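Local coordinates for tRNA nucleotidyl transferase-related protein (Thermotoga maritima, PDB 3H38) that is the class II CCA-adding enzyme portion of a longer protein, and probably uses CTP and ATP with magnesium to complete the 3' end of tRNA, at residues 24-29 against 56-61; 66-71 against 86-91. One frame throughout, in Å; residues are numbered along the deposited sequence.

Contact 1 of 2, residues 24-29 against 56-61; sequences RLLGKF and IDIVVE
In the nucleotidyltransferase head of this CCA-adding enzyme, Leu26 of helix 17-32 packs on Ile56 and Ile58 of strand 56-60, the strand that carries the magnesium-binding Asp57, with Asp55, a second magnesium ligand, just before Ile56 in sequence. The contact is small and wholly apolar, and one methyl group carries it. Leu26 CD1 lies 4.0 Å from Ile58 CG1 and 4.1 Å from Ile58 CD1, so it rests against the outer end of that isoleucine while the two side chains cross at a slant. Leu26 CD1 also comes to 4.1 Å from Ile56 CD1, although Ile56 is poorly ordered and this approach is less certain. The strand brings Ile56 and Ile58, two residues apart, to the same face, and Leu26 CD1 meets both. In Ile58, CG1 stands opposite the carbonyl carbon (chi1 -57°), and the further bend to CD1 (chi2 -57°) keeps both atoms within reach of the leucine methyl. Asp57, between the two isoleucines, is directed to the opposite face, where its carboxylate is separated from the apolar contact by the strand itself. The metal-binding side of the strand and its helix-covered side are thus distinct; no metal is bound in this model. Strand 56-60 runs between strands 37-40 and 97-102 of the mixed sheet, with Ile56 and Ile58 also touching Ile98, and Ile58 reaching Val37. Phe67 of helix 64-72 touches both Leu26 and Val60, and thereby joins helix 17-32 and the strand from a second helix.

Contact 2 of 2, residues 66-71 against 86-91; sequences EFAEYA and MTASLF
Leu90 of strand 87-92 meets helix 64-72 through a single methyl, while Ala88, two residues earlier, meets it with its CB. Leu90 CB sets out toward the helix but, like CG, stops short of touching residues 66-71. With CG opposite the backbone N (chi1 -167°), the chain reaches out from the strand, and the CG-CD2 bond turns toward the helix. Leu90 CD2 is 4.1 Å from Ala68 O and 4.2 Å from Ala71 CB, resting between two positions about one turn (three residues) apart. The other methyl, CD1, has no contact with the segment. Nearer the start of the strand, Ala68 CB and Ala88 CB meet methyl to methyl at 4.0 Å, where the CA atoms of the two segments come nearest each other. The axes of helix residues 66-71 and strand residues 87-91 run nearly parallel, 13° apart and 8.9 Å at closest approach. Around this interface, Ile100 and Leu79 touch Ala68, Leu79 also touches Leu90, and Leu65 from the same helix reaches Ala88. Ser89, between the two contact residues, is directed away from the helix; its OG hydrogen-bonds both His82 and the magnesium-binding Asp99, and so probably helps position that carboxylate. Chemically, the interface has no hydrogen bond or ion pair crossing it and depends on dispersion and burial of carbon surface. With alanines at positions 68, 71 and 88, it rests on close methyl packing and on the Leu90 methyl lying against helix backbone as well as side chain; nothing polar crosses it to fix an orientation by hydrogen bonding.

Both contacts lie in the core of the head domain and pack helices onto the same mixed sheet. Helix 64-72, which follows strand 56-60 in the chain, ties them together: its Phe67 and Tyr70 face helix 17-32, with Phe67 CZ 3.5 Å from Leu26 O, Ala68 serves contact 2, and Ala71 touches both Leu90 and Phe29. Phe29 meets the Tyr70 ring edge-to-face beside them. Contact 1 is side chain to side chain only, its nearest CA atoms, Leu26 and Ile58, 8.9 Å apart; contact 2 also uses helix backbone, and Ala68 CA and Ala88 CA approach to 6.8 Å. Each strand turns a polar residue, Asp57 or Ser89, toward the side of the magnesium site.

Contact 1 of 2, residues 24-29 against 56-61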
# COMPACT_ATOMS: atom_id res chain seq x y z
N ARG A 24 22.27 23.05 -7.48
CA ARG A 24 23.52 23.81 -7.58
C ARG A 24 23.84 24.57 -6.28
O ARG A 24 24.92 24.39 -5.70
CB ARG A 24 23.52 24.73 -8.80
CG ARG A 24 23.65 23.98 -10.13
CD ARG A 24 23.84 24.91 -11.36
NE ARG A 24 24.46 24.19 -12.48
CZ ARG A 24 23.80 23.84 -13.58
NH1 ARG A 24 22.53 24.20 -13.72
NH2 ARG A 24 24.42 23.17 -14.56
N LEU A 25 22.89 25.33 -5.79
CA LEU A 25 23.07 26.03 -4.55
C LEU A 25 23.46 25.14 -3.44
O LEU A 25 24.31 25.47 -2.69
CB LEU A 25 21.77 26.66 -4.14
CG LEU A 25 21.38 27.94 -4.80
CD1 LEU A 25 20.76 28.80 -3.74
CD2 LEU A 25 22.60 28.56 -5.36
N LEU A 26 22.80 24.01 -3.33
CA LEU A 26 23.06 23.05 -2.27
C LEU A 26 24.50 22.56 -2.38
O LEU A 26 25.20 22.44 -1.36
CB LEU A 26 22.08 21.89 -2.31
CG LEU A 26 20.61 22.22 -2.00
CD1 LEU A 26 19.69 21.08 -2.39
CD2 LEU A 26 20.41 22.56 -0.53
N GLY A 27 24.95 22.31 -3.60
CA GLY A 27 26.31 21.86 -3.84
C GLY A 27 27.24 22.92 -3.29
O GLY A 27 28.18 22.64 -2.54
N LYS A 28 26.95 24.15 -3.67
CA LYS A 28 27.70 25.31 -3.28
C LYS A 28 27.77 25.50 -1.79
O LYS A 28 28.84 25.76 -1.29
CB LYS A 28 27.16 26.55 -3.97
CG LYS A 28 28.17 27.41 -4.66
CD LYS A 28 28.96 28.28 -3.71
CE LYS A 28 30.48 28.13 -3.92
NZ LYS A 28 31.34 29.10 -3.17
N PHE A 29 26.65 25.33 -1.08
CA PHE A 29 26.66 25.34 0.39
C PHE A 29 27.55 24.23 0.92
O PHE A 29 28.18 24.39 1.96
CB PHE A 29 25.26 25.13 0.99
CG PHE A 29 24.26 26.16 0.58
CD1 PHE A 29 22.90 25.90 0.69
CD2 PHE A 29 24.67 27.39 0.06
CE1 PHE A 29 21.97 26.85 0.31
CE2 PHE A 29 23.74 28.34 -0.33
CZ PHE A 29 22.39 28.07 -0.21
N ILE A 56 13.06 16.13 -3.47
CA ILE A 56 14.50 16.27 -3.38
C ILE A 56 15.07 15.65 -2.09
O ILE A 56 14.68 16.00 -0.97
CB ILE A 56 14.92 17.73 -3.56
CG1 ILE A 56 15.14 18.41 -2.21
CG2 ILE A 56 13.88 18.50 -4.39
CD1 ILE A 56 15.76 19.77 -2.37
N ASP A 57 15.98 14.71 -2.27
CA ASP A 57 16.46 13.86 -1.19
C ASP A 57 17.97 13.98 -1.08
O ASP A 57 18.69 13.40 -1.91
CB ASP A 57 16.07 12.41 -1.48
CG ASP A 57 15.94 11.57 -0.23
OD1 ASP A 57 16.56 11.93 0.79
OD2 ASP A 57 15.20 10.56 -0.25
N ILE A 58 18.45 14.70 -0.06
CA ILE A 58 19.89 15.05 0.02
C ILE A 58 20.72 14.29 1.04
O ILE A 58 20.34 14.18 2.21
CB ILE A 58 20.11 16.56 0.27
CG1 ILE A 58 19.44 17.38 -0.81
CG2 ILE A 58 21.58 16.87 0.23
CD1 ILE A 58 19.93 17.00 -2.19
N VAL A 59 21.87 13.79 0.59
CA VAL A 59 22.82 13.16 1.50
C VAL A 59 24.14 13.96 1.65
O VAL A 59 24.79 14.35 0.66
CB VAL A 59 23.07 11.69 1.10
CG1 VAL A 59 24.04 11.03 2.04
CG2 VAL A 59 21.77 10.94 1.12
N VAL A 60 24.53 14.24 2.90
CA VAL A 60 25.78 14.99 3.10
C VAL A 60 26.79 14.15 3.86
O VAL A 60 26.41 13.35 4.72
CB VAL A 60 25.57 16.35 3.82
CG1 VAL A 60 24.69 17.30 2.96
CG2 VAL A 60 24.95 16.13 5.17
N GLU A 61 28.06 14.26 3.49
CA GLU A 61 29.09 13.65 4.33
C GLU A 61 29.52 14.70 5.35
O GLU A 61 30.55 15.37 5.18
CB GLU A 61 30.30 13.20 3.52
CG GLU A 61 30.06 12.02 2.61
CD GLU A 61 31.38 11.45 2.12
OE1 GLU A 61 31.38 10.77 1.07
OE2 GLU A 61 32.41 11.71 2.79

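Contact 2 of 2, residues 66-71 against 86-91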
# COMPACT_ATOMS: atom_id res chain seq x y z
N GLU A 66 23.97 21.10 10.84
CA GLU A 66 24.80 22.18 10.40
C GLU A 66 24.38 22.64 9.04
O GLU A 66 24.27 23.80 8.79
CB GLU A 66 26.22 21.74 10.20
CG GLU A 66 26.99 21.41 11.40
CD GLU A 66 28.44 21.44 11.12
OE1 GLU A 66 29.14 20.51 11.51
OE2 GLU A 66 28.88 22.41 10.51
N PHE A 67 24.24 21.69 8.13
CA PHE A 67 23.99 21.98 6.72
C PHE A 67 22.60 22.57 6.53
O PHE A 67 22.44 23.58 5.86
CB PHE A 67 24.14 20.70 5.90
CG PHE A 67 24.03 20.92 4.44
CD1 PHE A 67 25.17 21.13 3.68
CD2 PHE A 67 22.79 20.95 3.82
CE1 PHE A 67 25.07 21.37 2.31
CE2 PHE A 67 22.69 21.18 2.44
CZ PHE A 67 23.83 21.38 1.69
N ALA A 68 21.59 21.92 7.09
CA ALA A 68 20.25 22.45 7.01
C ALA A 68 20.20 23.89 7.56
O ALA A 68 19.61 24.76 6.94
CB ALA A 68 19.27 21.55 7.74
N GLU A 69 20.84 24.12 8.69
CA GLU A 69 20.88 25.44 9.28
C GLU A 69 21.51 26.45 8.34
O GLU A 69 20.99 27.52 8.12
CB GLU A 69 21.65 25.39 10.59
CG GLU A 69 20.79 25.14 11.82
CD GLU A 69 21.54 24.46 12.96
OE1 GLU A 69 22.73 24.17 12.82
OE2 GLU A 69 20.95 24.23 14.02
N TYR A 70 22.65 26.09 7.80
CA TYR A 70 23.36 26.92 6.84
C TYR A 70 22.52 27.19 5.61
O TYR A 70 22.40 28.34 5.18
CB TYR A 70 24.65 26.23 6.40
CG TYR A 70 25.50 27.10 5.54
CD1 TYR A 70 26.15 28.21 6.08
CD2 TYR A 70 25.66 26.84 4.19
CE1 TYR A 70 26.93 29.03 5.29
CE2 TYR A 70 26.44 27.66 3.39
CZ TYR A 70 27.07 28.75 3.95
OH TYR A 70 27.85 29.57 3.16
N ALA A 71 21.95 26.12 5.05
CA ALA A 71 21.02 26.22 3.93
C ALA A 71 19.87 27.16 4.26
O ALA A 71 19.44 27.96 3.41
CB ALA A 71 20.48 24.84 3.56
N MET A 86 20.44 11.44 12.04
CA MET A 86 20.73 12.82 11.65
C MET A 86 19.91 13.23 10.43
O MET A 86 20.37 13.12 9.30
CB MET A 86 22.21 12.98 11.33
CG MET A 86 23.11 12.84 12.52
SD MET A 86 24.38 14.10 12.49
CE MET A 86 23.35 15.58 12.41
N THR A 87 18.72 13.73 10.67
CA THR A 87 17.77 13.90 9.61
C THR A 87 17.03 15.21 9.80
O THR A 87 16.62 15.57 10.92
CB THR A 87 16.80 12.71 9.56
OG1 THR A 87 17.46 11.60 8.94
CG2 THR A 87 15.56 13.05 8.76
N ALA A 88 16.88 15.94 8.71
CA ALA A 88 16.23 17.23 8.78
C ALA A 88 15.46 17.39 7.51
O ALA A 88 15.72 16.70 6.52
CB ALA A 88 17.27 18.33 8.93
N SER A 89 14.50 18.31 7.53
CA SER A 89 13.78 18.69 6.32
C SER A 89 13.58 20.21 6.30
O SER A 89 13.11 20.78 7.27
CB SER A 89 12.45 17.95 6.26
OG SER A 89 12.67 16.56 6.23
N LEU A 90 13.92 20.84 5.20
CA LEU A 90 13.67 22.25 5.08
C LEU A 90 12.50 22.42 4.17
O LEU A 90 12.51 22.01 3.02
CB LEU A 90 14.89 23.00 4.57
CG LEU A 90 14.98 24.51 4.64
CD1 LEU A 90 14.45 25.08 5.88
CD2 LEU A 90 16.36 24.95 4.48
N PHE A 91 11.47 23.03 4.71
CA PHE A 91 10.26 23.32 3.96
C PHE A 91 10.30 24.74 3.44
O PHE A 91 10.12 25.69 4.20
CB PHE A 91 9.04 23.15 4.85
CG PHE A 91 8.84 21.75 5.35
CD1 PHE A 91 8.06 20.85 4.63
CD2 PHE A 91 9.43 21.32 6.53
CE1 PHE A 91 7.88 19.55 5.08
CE2 PHE A 91 9.25 20.03 6.98
CZ PHE A 91 8.47 19.14 6.25